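Local coordinates for protein cystathionine gamma-synthase (Xanthomonas oryzae pv. oryzae KACC 10331, PDB 6LD7) that probably catalyses the pyridoxal-phosphate-dependent formation of cystathionine in methionine biosynthesis, as a member of the trans-sulfuration enzyme family, at residues A309-E314 / L371-G376; A71-E76 / A221-D226; P37-S42 / N62-L67; P149-I154 / L180-N185; A191-L196 / A301-G306. The protein carries 1 engineered substitution. All coordinates share one frame; numbering follows the deposited sequence.

Interaction 1: A309-E314 / L371-G376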
# COMPACT_ATOMS: atom_id res chain seq x y z
N ALA C 309 15.16 4.64 25.72
CA ALA C 309 13.79 4.81 26.21
C ALA C 309 13.19 3.46 26.61
O ALA C 309 11.98 3.38 26.79
CB ALA C 309 13.00 5.56 25.18
N MET C 310 13.99 2.42 26.75
CA MET C 310 13.56 1.16 27.41
C MET C 310 14.01 1.20 28.86
O MET C 310 15.13 1.58 29.15
CB MET C 310 14.21 -0.07 26.76
CG MET C 310 13.90 -0.21 25.25
SD MET C 310 12.12 -0.38 24.91
CE MET C 310 11.89 -1.90 25.87
N MET C 311 13.15 0.74 29.73
CA MET C 311 13.50 0.53 31.13
C MET C 311 12.57 -0.53 31.72
O MET C 311 11.48 -0.84 31.17
CB MET C 311 13.42 1.85 31.91
CG MET C 311 12.06 2.29 32.25
SD MET C 311 12.10 3.90 33.18
CE MET C 311 12.85 4.96 31.95
N SER C 312 13.03 -1.09 32.81
CA SER C 312 12.28 -2.01 33.67
C SER C 312 12.31 -1.52 35.10
O SER C 312 13.27 -0.87 35.47
CB SER C 312 12.86 -3.42 33.56
OG SER C 312 12.60 -3.88 32.26
N PHE C 313 11.38 -2.01 35.91
CA PHE C 313 11.28 -1.69 37.33
C PHE C 313 10.50 -2.81 38.04
O PHE C 313 9.61 -3.48 37.44
CB PHE C 313 10.70 -0.26 37.49
CG PHE C 313 9.22 -0.14 37.27
CD1 PHE C 313 8.72 -0.00 36.00
CD2 PHE C 313 8.33 -0.33 38.30
CE1 PHE C 313 7.37 0.03 35.76
CE2 PHE C 313 6.96 -0.27 38.08
CZ PHE C 313 6.49 -0.05 36.81
N GLU C 314 10.92 -3.10 39.26
CA GLU C 314 10.28 -4.08 40.18
C GLU C 314 9.29 -3.37 41.07
O GLU C 314 9.70 -2.46 41.78
CB GLU C 314 11.33 -4.76 41.03
CG GLU C 314 12.08 -5.77 40.20
CD GLU C 314 13.29 -6.36 40.88
OE1 GLU C 314 14.11 -6.98 40.14
OE2 GLU C 314 13.37 -6.19 42.15
N LEU C 371 8.29 -5.15 35.66
CA LEU C 371 7.54 -4.60 34.50
C LEU C 371 8.53 -3.89 33.60
O LEU C 371 9.48 -3.27 34.11
CB LEU C 371 6.44 -3.65 34.99
CG LEU C 371 5.25 -4.34 35.69
CD1 LEU C 371 4.43 -3.35 36.48
CD2 LEU C 371 4.37 -5.03 34.66
N ARG C 372 8.35 -4.06 32.29
CA ARG C 372 9.15 -3.42 31.23
C ARG C 372 8.31 -2.37 30.51
O ARG C 372 7.19 -2.67 30.08
CB ARG C 372 9.71 -4.46 30.28
CG ARG C 372 10.69 -3.86 29.30
CD ARG C 372 11.04 -4.89 28.23
NE ARG C 372 9.93 -5.00 27.29
CZ ARG C 372 9.88 -5.92 26.34
NH1 ARG C 372 10.91 -6.71 26.17
NH2 ARG C 372 8.88 -5.93 25.47
N LEU C 373 8.87 -1.18 30.39
CA LEU C 373 8.29 -0.09 29.65
C LEU C 373 9.06 0.13 28.37
O LEU C 373 10.27 0.33 28.43
CB LEU C 373 8.35 1.20 30.47
CG LEU C 373 7.66 1.15 31.80
CD1 LEU C 373 7.76 2.51 32.49
CD2 LEU C 373 6.21 0.77 31.67
N SER C 374 8.30 0.31 27.30
CA SER C 374 8.79 0.89 26.03
C SER C 374 8.13 2.27 25.94
O SER C 374 6.94 2.35 25.68
CB SER C 374 8.48 0.05 24.84
OG SER C 374 8.80 0.74 23.63
N ILE C 375 8.88 3.31 26.26
CA ILE C 375 8.33 4.67 26.43
C ILE C 375 8.24 5.32 25.06
O ILE C 375 9.22 5.37 24.30
CB ILE C 375 9.17 5.42 27.46
CG1 ILE C 375 8.96 4.73 28.82
CG2 ILE C 375 8.82 6.90 27.49
CD1 ILE C 375 10.07 4.94 29.74
N GLY C 376 7.03 5.75 24.76
CA GLY C 376 6.70 6.40 23.48
C GLY C 376 6.90 7.91 23.52
O GLY C 376 7.73 8.43 24.34

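Interaction 2: A71-E76 / A221-D226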
# COMPACT_ATOMS: atom_id res chain seq x y z
N ALA C 71 20.69 3.50 3.24
CA ALA C 71 20.50 4.47 4.36
C ALA C 71 20.98 3.81 5.68
O ALA C 71 21.70 4.49 6.43
CB ALA C 71 19.09 4.90 4.52
N LEU C 72 20.70 2.53 5.92
CA LEU C 72 21.18 1.95 7.19
C LEU C 72 22.70 1.75 7.15
O LEU C 72 23.31 1.94 8.20
CB LEU C 72 20.44 0.66 7.48
CG LEU C 72 18.99 0.85 7.81
CD1 LEU C 72 18.39 -0.45 8.11
CD2 LEU C 72 18.76 1.75 8.99
N ALA C 73 23.28 1.37 6.02
CA ALA C 73 24.74 1.22 5.90
C ALA C 73 25.40 2.58 6.25
O ALA C 73 26.37 2.58 7.00
CB ALA C 73 25.15 0.81 4.53
N GLU C 74 24.89 3.66 5.70
CA GLU C 74 25.39 5.04 5.95
C GLU C 74 25.25 5.42 7.43
O GLU C 74 26.18 5.94 7.99
CB GLU C 74 24.75 6.08 5.06
CG GLU C 74 25.36 7.48 5.34
CD GLU C 74 24.84 8.61 4.45
OE1 GLU C 74 23.99 8.33 3.56
OE2 GLU C 74 25.26 9.79 4.65
N LEU C 75 24.16 5.18 8.11
CA LEU C 75 24.00 5.50 9.55
C LEU C 75 24.93 4.62 10.37
O LEU C 75 25.39 5.10 11.38
CB LEU C 75 22.58 5.16 9.99
CG LEU C 75 21.53 6.26 9.98
CD1 LEU C 75 21.85 7.42 9.11
CD2 LEU C 75 20.12 5.69 9.74
N GLU C 76 25.14 3.34 10.05
CA GLU C 76 26.00 2.48 10.90
C GLU C 76 27.50 2.69 10.53
O GLU C 76 28.33 2.23 11.25
CB GLU C 76 25.56 1.03 10.82
CG GLU C 76 24.27 0.71 11.55
CD GLU C 76 24.33 0.62 13.09
OE1 GLU C 76 25.33 1.08 13.76
OE2 GLU C 76 23.31 0.21 13.64
N ALA C 221 17.70 -6.04 9.24
CA ALA C 221 18.81 -5.49 8.48
C ALA C 221 20.13 -6.00 9.06
O ALA C 221 20.23 -6.24 10.29
CB ALA C 221 18.64 -3.98 8.56
N VAL C 222 21.09 -6.20 8.19
CA VAL C 222 22.46 -6.48 8.56
C VAL C 222 23.32 -5.54 7.76
O VAL C 222 23.17 -5.43 6.53
CB VAL C 222 22.88 -7.92 8.20
CG1 VAL C 222 24.20 -8.22 8.85
CG2 VAL C 222 21.87 -8.86 8.65
N VAL C 223 24.24 -4.93 8.47
CA VAL C 223 25.24 -4.04 7.89
C VAL C 223 26.61 -4.64 8.22
O VAL C 223 26.93 -4.93 9.37
CB VAL C 223 25.05 -2.60 8.41
CG1 VAL C 223 26.18 -1.72 7.92
CG2 VAL C 223 23.71 -1.99 7.97
N ALA C 224 27.41 -4.81 7.19
CA ALA C 224 28.80 -5.27 7.29
C ALA C 224 29.74 -4.08 7.18
O ALA C 224 29.52 -3.22 6.31
CB ALA C 224 29.13 -6.30 6.28
N ARG C 225 30.80 -4.12 7.98
CA ARG C 225 31.88 -3.11 7.91
C ARG C 225 32.56 -3.29 6.56
O ARG C 225 32.79 -2.32 5.91
CB ARG C 225 32.88 -3.34 9.06
CG ARG C 225 33.92 -2.23 9.31
CD ARG C 225 34.71 -2.46 10.67
NE ARG C 225 35.88 -3.32 10.28
CZ ARG C 225 36.28 -4.56 10.70
NH1 ARG C 225 35.79 -5.24 11.73
NH2 ARG C 225 37.31 -5.11 10.09
N ASP C 226 32.87 -4.53 6.19
CA ASP C 226 33.72 -4.84 5.01
C ASP C 226 32.86 -5.23 3.79
O ASP C 226 31.92 -6.06 3.95
CB ASP C 226 34.73 -5.89 5.46
CG ASP C 226 35.57 -6.47 4.34
OD1 ASP C 226 35.07 -7.32 3.57
OD2 ASP C 226 36.72 -6.04 4.22

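Interaction 3: P37-S42 / N62-L67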
# COMPACT_ATOMS: atom_id res chain seq x y z
N PRO C 37 9.73 6.55 -5.87
CA PRO C 37 8.66 5.60 -6.21
C PRO C 37 8.84 4.19 -5.62
O PRO C 37 9.97 3.77 -5.56
CB PRO C 37 8.79 5.52 -7.74
CG PRO C 37 9.29 6.93 -8.12
CD PRO C 37 10.34 7.18 -7.05
N ILE C 38 7.74 3.53 -5.24
CA ILE C 38 7.73 2.16 -4.69
C ILE C 38 7.83 1.18 -5.87
O ILE C 38 6.90 1.13 -6.73
CB ILE C 38 6.50 1.88 -3.84
CG1 ILE C 38 6.23 3.00 -2.83
CG2 ILE C 38 6.61 0.49 -3.21
CD1 ILE C 38 4.86 2.82 -2.11
N VAL C 39 8.96 0.49 -5.98
CA VAL C 39 9.16 -0.52 -7.05
C VAL C 39 8.75 -1.89 -6.50
O VAL C 39 9.59 -2.64 -5.92
CB VAL C 39 10.62 -0.48 -7.53
CG1 VAL C 39 10.81 -1.42 -8.67
CG2 VAL C 39 11.09 0.92 -7.90
N LEU C 40 7.46 -2.19 -6.63
CA LEU C 40 6.92 -3.52 -6.27
C LEU C 40 7.37 -4.65 -7.22
O LEU C 40 7.32 -5.80 -6.80
CB LEU C 40 5.42 -3.37 -6.24
CG LEU C 40 4.87 -2.50 -5.11
CD1 LEU C 40 3.37 -2.65 -5.04
CD2 LEU C 40 5.45 -2.84 -3.74
N SER C 41 7.74 -4.34 -8.47
CA SER C 41 7.93 -5.28 -9.59
C SER C 41 8.80 -6.44 -9.15
O SER C 41 9.88 -6.16 -8.66
CB SER C 41 8.54 -4.59 -10.82
OG SER C 41 8.31 -5.39 -11.96
N SER C 42 8.38 -7.66 -9.45
CA SER C 42 9.15 -8.87 -9.16
C SER C 42 10.31 -8.93 -10.15
O SER C 42 11.35 -9.45 -9.79
CB SER C 42 8.26 -10.12 -9.19
OG SER C 42 7.62 -10.20 -10.45
N ASN C 62 16.44 -5.17 -5.41
CA ASN C 62 15.26 -4.30 -5.70
C ASN C 62 15.62 -2.91 -5.25
O ASN C 62 16.25 -2.78 -4.19
CB ASN C 62 14.04 -4.79 -4.95
CG ASN C 62 12.89 -3.84 -5.03
OD1 ASN C 62 12.93 -2.85 -4.29
ND2 ASN C 62 11.91 -4.17 -5.89
N PRO C 63 15.38 -1.86 -6.07
CA PRO C 63 15.86 -0.52 -5.74
C PRO C 63 15.22 0.09 -4.49
O PRO C 63 15.91 0.84 -3.80
CB PRO C 63 15.54 0.35 -6.96
CG PRO C 63 14.59 -0.45 -7.75
CD PRO C 63 14.76 -1.92 -7.40
N THR C 64 13.96 -0.17 -4.22
CA THR C 64 13.30 0.38 -3.00
C THR C 64 13.96 -0.23 -1.74
O THR C 64 14.27 0.50 -0.77
CB THR C 64 11.80 0.12 -3.04
OG1 THR C 64 11.33 0.82 -4.21
CG2 THR C 64 11.17 0.57 -1.73
N ARG C 65 14.19 -1.55 -1.78
CA ARG C 65 14.84 -2.26 -0.66
C ARG C 65 16.30 -1.74 -0.47
O ARG C 65 16.71 -1.52 0.64
CB ARG C 65 14.76 -3.77 -0.88
CG ARG C 65 15.21 -4.54 0.35
CD ARG C 65 14.78 -6.00 0.36
NE ARG C 65 15.45 -6.60 -0.67
CZ ARG C 65 14.90 -7.29 -1.69
NH1 ARG C 65 13.65 -7.71 -1.77
NH2 ARG C 65 15.75 -7.66 -2.62
N ASP C 66 17.05 -1.56 -1.57
CA ASP C 66 18.44 -1.12 -1.58
C ASP C 66 18.55 0.32 -1.05
O ASP C 66 19.52 0.61 -0.44
CB ASP C 66 19.04 -1.18 -2.97
CG ASP C 66 19.44 -2.61 -3.32
OD1 ASP C 66 19.38 -3.47 -2.44
OD2 ASP C 66 19.65 -2.85 -4.49
N LEU C 67 17.58 1.18 -1.26
CA LEU C 67 17.67 2.52 -0.64
C LEU C 67 17.70 2.36 0.86
O LEU C 67 18.31 3.14 1.45
CB LEU C 67 16.42 3.30 -0.95
CG LEU C 67 16.52 4.37 -1.99
CD1 LEU C 67 15.11 4.93 -2.17
CD2 LEU C 67 17.51 5.42 -1.54
O HOH W 1 11.96 3.29 -3.91

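Interaction 4: P149-I154 / L180-N185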
# COMPACT_ATOMS: atom_id res chain seq x y z
N PRO C 149 36.49 -19.28 19.16
CA PRO C 149 35.19 -19.32 18.50
C PRO C 149 35.27 -18.62 17.14
O PRO C 149 36.15 -17.81 16.90
CB PRO C 149 34.27 -18.58 19.49
CG PRO C 149 35.20 -17.67 20.26
CD PRO C 149 36.55 -18.36 20.28
N LYS C 150 34.32 -18.91 16.24
CA LYS C 150 34.32 -18.21 14.94
C LYS C 150 33.65 -16.85 15.10
O LYS C 150 33.97 -15.89 14.36
CB LYS C 150 33.54 -19.06 13.95
CG LYS C 150 33.48 -18.48 12.55
CD LYS C 150 34.80 -18.63 11.88
CE LYS C 150 34.87 -17.64 10.76
NZ LYS C 150 34.34 -18.32 9.59
N LEU C 151 32.61 -16.78 15.91
CA LEU C 151 31.73 -15.60 15.91
C LEU C 151 31.32 -15.38 17.34
O LEU C 151 30.97 -16.39 17.98
CB LEU C 151 30.47 -15.90 15.04
CG LEU C 151 29.43 -14.80 14.92
CD1 LEU C 151 30.07 -13.58 14.31
CD2 LEU C 151 28.27 -15.28 14.02
N VAL C 152 31.22 -14.12 17.72
CA VAL C 152 30.71 -13.69 19.04
C VAL C 152 29.58 -12.72 18.81
O VAL C 152 29.78 -11.77 18.08
CB VAL C 152 31.81 -12.98 19.85
CG1 VAL C 152 31.25 -12.47 21.15
CG2 VAL C 152 32.98 -13.88 20.04
N LEU C 153 28.47 -12.99 19.44
CA LEU C 153 27.28 -12.13 19.38
C LEU C 153 27.29 -11.25 20.64
O LEU C 153 27.38 -11.81 21.79
CB LEU C 153 25.99 -12.97 19.29
CG LEU C 153 24.68 -12.22 19.60
CD1 LEU C 153 24.37 -11.26 18.49
CD2 LEU C 153 23.50 -13.18 19.76
N ILE C 154 27.07 -9.95 20.44
CA ILE C 154 26.85 -9.00 21.53
C ILE C 154 25.47 -8.40 21.40
O ILE C 154 25.13 -7.93 20.32
CB ILE C 154 27.90 -7.92 21.48
CG1 ILE C 154 29.29 -8.49 21.49
CG2 ILE C 154 27.67 -6.91 22.57
CD1 ILE C 154 30.30 -7.47 21.18
N LEU C 180 35.16 -13.14 14.59
CA LEU C 180 34.29 -12.06 14.11
C LEU C 180 33.29 -11.70 15.21
O LEU C 180 32.94 -12.57 16.06
CB LEU C 180 33.59 -12.49 12.82
CG LEU C 180 34.52 -12.94 11.71
CD1 LEU C 180 33.74 -13.78 10.75
CD2 LEU C 180 35.10 -11.74 10.99
N THR C 181 32.87 -10.44 15.25
CA THR C 181 31.81 -9.99 16.17
C THR C 181 30.60 -9.48 15.38
O THR C 181 30.76 -8.79 14.35
CB THR C 181 32.38 -8.89 17.07
OG1 THR C 181 33.07 -7.99 16.19
CG2 THR C 181 33.29 -9.56 18.07
N VAL C 182 29.42 -9.81 15.90
CA VAL C 182 28.14 -9.31 15.41
C VAL C 182 27.43 -8.65 16.58
O VAL C 182 27.33 -9.26 17.63
CB VAL C 182 27.28 -10.41 14.73
CG1 VAL C 182 26.92 -11.61 15.59
CG2 VAL C 182 25.97 -9.80 14.22
N VAL C 183 26.97 -7.41 16.41
CA VAL C 183 26.21 -6.73 17.46
C VAL C 183 24.76 -6.58 17.05
O VAL C 183 24.48 -5.98 15.99
CB VAL C 183 26.84 -5.38 17.76
CG1 VAL C 183 26.15 -4.75 18.95
CG2 VAL C 183 28.34 -5.52 17.97
N ASP C 184 23.88 -7.00 17.94
CA ASP C 184 22.43 -6.76 17.82
C ASP C 184 22.17 -5.39 18.44
O ASP C 184 22.11 -5.37 19.64
CB ASP C 184 21.62 -7.87 18.47
CG ASP C 184 20.13 -7.75 18.17
OD1 ASP C 184 19.71 -6.59 17.88
OD2 ASP C 184 19.42 -8.80 18.27
N ASN C 185 21.98 -4.38 17.59
CA ASN C 185 21.85 -2.94 17.93
C ASN C 185 20.37 -2.49 17.89
O ASN C 185 20.09 -1.30 17.79
CB ASN C 185 22.72 -2.13 16.97
CG ASN C 185 23.06 -0.72 17.49
OD1 ASN C 185 23.23 0.23 16.67
ND2 ASN C 185 23.08 -0.59 18.80

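Interaction 5: A191-L196 / A301-G306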
# COMPACT_ATOMS: atom_id res chain seq x y z
N ALA C 191 21.09 5.64 15.56
CA ALA C 191 21.20 7.05 15.99
C ALA C 191 21.88 7.11 17.37
O ALA C 191 22.30 8.17 17.72
CB ALA C 191 19.82 7.65 16.08
N LEU C 192 21.79 6.08 18.20
CA LEU C 192 22.27 6.11 19.62
C LEU C 192 23.53 5.27 19.88
O LEU C 192 24.18 5.47 20.90
CB LEU C 192 21.10 5.71 20.52
CG LEU C 192 19.96 6.70 20.59
CD1 LEU C 192 18.89 6.28 21.59
CD2 LEU C 192 20.49 8.11 20.86
N GLN C 193 23.95 4.42 18.95
CA GLN C 193 25.09 3.52 19.15
C GLN C 193 25.51 3.03 17.78
O GLN C 193 24.60 2.55 16.97
CB GLN C 193 24.73 2.36 20.12
CG GLN C 193 25.88 1.44 20.44
CD GLN C 193 25.45 0.38 21.42
OE1 GLN C 193 24.75 -0.65 21.05
NE2 GLN C 193 25.89 0.56 22.65
N LYS C 194 26.80 3.06 17.59
CA LYS C 194 27.46 2.66 16.33
C LYS C 194 28.54 1.63 16.58
O LYS C 194 29.75 1.92 16.62
CB LYS C 194 28.02 3.89 15.64
CG LYS C 194 26.95 4.86 15.13
CD LYS C 194 27.53 6.11 14.45
CE LYS C 194 28.39 5.68 13.27
NZ LYS C 194 28.75 6.86 12.44
N PRO C 195 28.15 0.34 16.65
CA PRO C 195 29.08 -0.72 16.98
C PRO C 195 30.23 -0.87 15.98
O PRO C 195 31.37 -1.29 16.39
CB PRO C 195 28.21 -1.96 17.08
CG PRO C 195 26.86 -1.41 17.39
CD PRO C 195 26.77 -0.13 16.57
N LEU C 196 30.03 -0.48 14.74
CA LEU C 196 31.11 -0.61 13.71
C LEU C 196 32.18 0.41 14.02
O LEU C 196 33.26 0.16 13.58
CB LEU C 196 30.63 -0.46 12.27
CG LEU C 196 29.46 -1.37 11.82
CD1 LEU C 196 29.08 -1.14 10.34
CD2 LEU C 196 29.77 -2.83 12.01
N ALA C 301 27.32 5.95 29.09
CA ALA C 301 27.50 7.41 28.82
C ALA C 301 28.62 7.57 27.80
O ALA C 301 28.52 8.42 27.00
CB ALA C 301 27.85 8.21 30.11
N ARG C 302 29.60 6.68 27.74
CA ARG C 302 30.70 6.81 26.73
C ARG C 302 30.38 6.06 25.44
O ARG C 302 30.79 6.57 24.47
CB ARG C 302 32.06 6.30 27.25
CG ARG C 302 32.56 7.26 28.34
CD ARG C 302 33.20 8.59 27.89
NE ARG C 302 34.56 8.25 27.42
CZ ARG C 302 35.60 7.86 28.20
NH1 ARG C 302 36.75 7.50 27.64
NH2 ARG C 302 35.51 7.85 29.52
N GLN C 303 29.81 4.85 25.42
CA GLN C 303 29.73 4.18 24.13
C GLN C 303 28.40 4.46 23.39
O GLN C 303 28.30 4.03 22.28
CB GLN C 303 30.03 2.71 24.28
CG GLN C 303 28.93 1.88 24.79
CD GLN C 303 29.27 0.40 24.90
OE1 GLN C 303 30.41 -0.02 24.87
NE2 GLN C 303 28.27 -0.36 25.25
N GLN C 304 27.43 5.12 24.02
CA GLN C 304 26.08 5.40 23.52
C GLN C 304 25.94 6.93 23.38
O GLN C 304 26.55 7.62 24.18
CB GLN C 304 24.95 4.86 24.44
CG GLN C 304 25.06 3.39 24.80
CD GLN C 304 24.00 2.90 25.77
OE1 GLN C 304 24.13 1.76 26.23
NE2 GLN C 304 22.98 3.72 26.11
N LYS C 305 25.15 7.46 22.43
CA LYS C 305 24.88 8.91 22.33
C LYS C 305 23.64 9.25 23.13
O LYS C 305 23.31 10.42 23.15
CB LYS C 305 24.75 9.34 20.88
CG LYS C 305 25.96 8.90 20.05
CD LYS C 305 25.80 8.90 18.53
CE LYS C 305 26.36 10.16 17.92
NZ LYS C 305 26.69 9.93 16.50
N GLY C 306 22.97 8.30 23.79
CA GLY C 306 21.92 8.69 24.75
C GLY C 306 21.57 7.45 25.51
O GLY C 306 22.09 6.37 25.11
O HOH W 2 28.33 4.56 19.58

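Interaction 1: A309-E314 / L371-G376
Met310 to Phe313 pair antiparallel with Leu371 to Ser374, the short strand axes approaching to 4.7 Å with N-to-C directions 156° apart. Met311 with Leu373 and Phe313 with Leu371 are the hydrogen-bonded pairs, and each exchanges two N-H...O bonds; the shortest runs from Leu373 N to Met311 O, 2.7 Å. A fifth bond, Ile375 N to Ala309 O, carries the pairing one residue beyond the strands.

On the face bearing Met311, Phe313, Leu371 and Leu373 the contacts are apolar. Phe313 CG sits between the backbone N and the carbonyl carbon (chi1 77°), which brings the ring beside Leu371: Phe313 CE1 lies 3.9 Å from Leu371 CB, while Phe313 CZ meets Leu371 CD1. Leu373 CD1 touches the same ring carbon, CE1, from an oblique direction. Farther along, the bent end of Met311 puts its CE 3.6 Å from Ile375 CD1. Helix 259-277 packs here, touching Phe313 and Ile375.

The other face carries Met310, Ser312, Arg372 and Ser374. Met310, bent at chi2 and chi3, folds back across the neighbouring strand, with SD 3.7 Å from Ser374 CB and CE 3.9 Å from Arg372 CD. Ser312 OG rests 3.5 Å from Arg372 CG but is hydrogen-bonded to Pro160 O, and Ser374 OG is bonded to Gly339 N. Arg372 NH2 is hydrogen-bonded to a triethylene glycol, probably from the crystallisation liquor. The pair supplies the second and third strands of the mixed C-terminal-domain sheet, as in fold-type I pyridoxal phosphate enzymes.

Interaction 2: A71-E76 / A221-D226
Val223 directs its side chain from the strand into helix 63-76 and has 76 Å² of its surface buried there, more than any other residue of the contact. Its two methyls straddle the backbone at Ala73: Val223 CG1, anti to its own backbone N (chi1 174°), lies 3.8 Å from Ala73 CA, and Val223 CG2 lies 3.9 Å from Ala73 N. The small Ala73 side chain is consistent with this close approach to the helix backbone. One turn later Glu76 CB closes on Val223 CG1 at 4.0 Å.

Leu72 supplies the second patch. Its CD1 reaches Ala221 CB, 3.6 Å away and the closest approach between the segments, while Leu72 CB borders Val223 CG2. Ala221 and Val223, two apart on the strand, thus present the same side to the helix, whose axis runs at 52° to the strand.

Glu76 and Val223 both touch Val203 of the adjoining strand 202-206, so the helix lies over more than one strand of the seven-stranded sheet. The polar end of Glu76 bends away from the strand, where its OE2 is hydrogen-bonded to His205 NE2. No hydrogen bond crosses between helix and strand, which implies that their attachment rests on van der Waals packing of aliphatic groups against each other and against the helix backbone.

Interaction 3: P37-S42 / N62-L67
Val39 is gripped through both its backbone polar atoms by side chains at the start of helix 63-76. Its N-H points at Thr64 OG1, 3.0 Å from Val39 N, in a nearly straight bond (171°). Its carbonyl receives Asn62 ND2, 2.8 Å from Val39 O, with that oxygen close to the plane of the Asn62 amide. The chain from Pro37 to Ser42 has no regular structure, so these bonds hold an irregular length of chain against the helix end.

Asn62 is at the N-cap position, and the same side-chain amide caps the helix: its OD1 accepts from Arg65 N at 3.1 Å, while the bond from Thr64 N is weak. One group therefore caps the helix with its oxygen and ties down the loop with its nitrogen. Water adds a bridge, donating to Pro37 O at 2.6 Å and also bonded to Thr64 OG1.

Apolar packing fills in between the polar links. Val39 and Pro63 cross at about a right angle, Val39 CG2 lying 3.8 Å from Pro63 CG. Across the subunit interface, Ile38 and Leu40 pack on Leu40 and Ile38 of the second subunit, Pro63 meets its Tyr31, and Ser42 contacts Val218 of the third subunit.

Interaction 4: P149-I154 / L180-N185
Leu151 and Leu153 both lean over Val182 from one side of two parallel strands, and each leucine crosses Val182 at a slant. Val182 CG1 occupies the crowded position between its backbone N and carbonyl carbon (chi1 59°), which turns this methyl toward the neighbouring strand. There it is 3.9 Å from Leu151 CD1 and equally far from Leu153 CD1. Leu151 CD1 also reaches back to Leu180, 3.5 Å from Leu180 O, and Leu153 CD1 likewise meets Val182 O. At the open end of this row Lys150 and Leu180 lie side by side, pointing the same way, with Lys150 CE 4.0 Å from Leu180 CD1.

The reverse face bears Val152, Thr181, Ile154 and Val183. Here Val152 CB meets Thr181 CG2 at 4.1 Å and Val183 CG1 comes within 3.6 Å of Ile154 O. Helix 167-176 covers this side, touching Ile154 and Thr181.

Beneath the side chains, the register pairs Leu151 with Leu180 through Ile154 with Val183. Five backbone bonds join the strands, from Leu180 N to Lys150 O at one end to Asp184 N to Ile154 O, 2.8 Å, at the other. In the first of them the donor stands well above the Lys150 carbonyl plane, while the last three are nearly linear at the acceptor.

Asp184 ends its strand with OD1 bonded to Thr186 OG1. Strand 151-155, helix 167-176 and strand 180-184 form a beta-alpha-beta unit of the fold-type I large domain, placing Asp184 OD2 close to the cofactor ring nitrogen N1 on residue 209, as in related enzymes of this fold.

Interaction 5: A191-L196 / A301-G306
Leu192 reaches the 301-306 segment with CG anti to its carbonyl carbon (chi1 -68°) and an extended chi2, which lays CD2 3.8 Å from Gly306 N. Gln193, with CG anti to its backbone N (chi1 -176°), runs alongside Gln303 pointing the same way, its amide plane nearly perpendicular to that of Gln303. Lys305 is bent at chi3 and passes over the loop, its CD 3.7 Å from Ala191 O.

The backbone link is the hydrogen bond from Lys305 N to Leu192 O, at 2.7 Å; the donor lies somewhat off the carbonyl plane. Gln304 CA adds a C-H contact to that oxygen at 3.2 Å. Gln304 also fixes its own turn, its NE2 bonded to Gly306 O, while Gln303 is held from outside by Thr165 O and Leu167 N. A water bridges the segments, accepting from Lys194 N and donating to Gln303 O.

The loop between strands 180-184 and 202-206 thereby meets the end of helix 297-303. The ammonium nitrogens Lys194 NZ and Lys305 NZ, 5.5 Å apart, would probably repel each other somewhat, though a long, weak ion pair of Lys194 with Asp197 may offset this. The specific polar links are thus one direct backbone bond and one water, not charge.

In the fold
Interactions 2, 4 and 5 touch one another; of these, interaction 4 brings Asp184 close to N1 of the cofactor. Pro195 of interaction 5 is wedged between the other two: its CB is 3.7 Å from Val183 CG2, and its CD 3.4 Å from Glu76 OE1 of interaction 2. Interactions 2 and 4 also both involve the seven-stranded sheet. Interaction 3 uses the other end of helix 63-76, its centre 18 Å from that of interaction 2, and extends to the subunit interfaces. Interaction 1 lies in the second sheet, its nearest atoms about 10 Å from interaction 4; interaction 5, whose 301-306 segment leads into 309-314, links that sheet to the loop between strands 180-184 and 202-206.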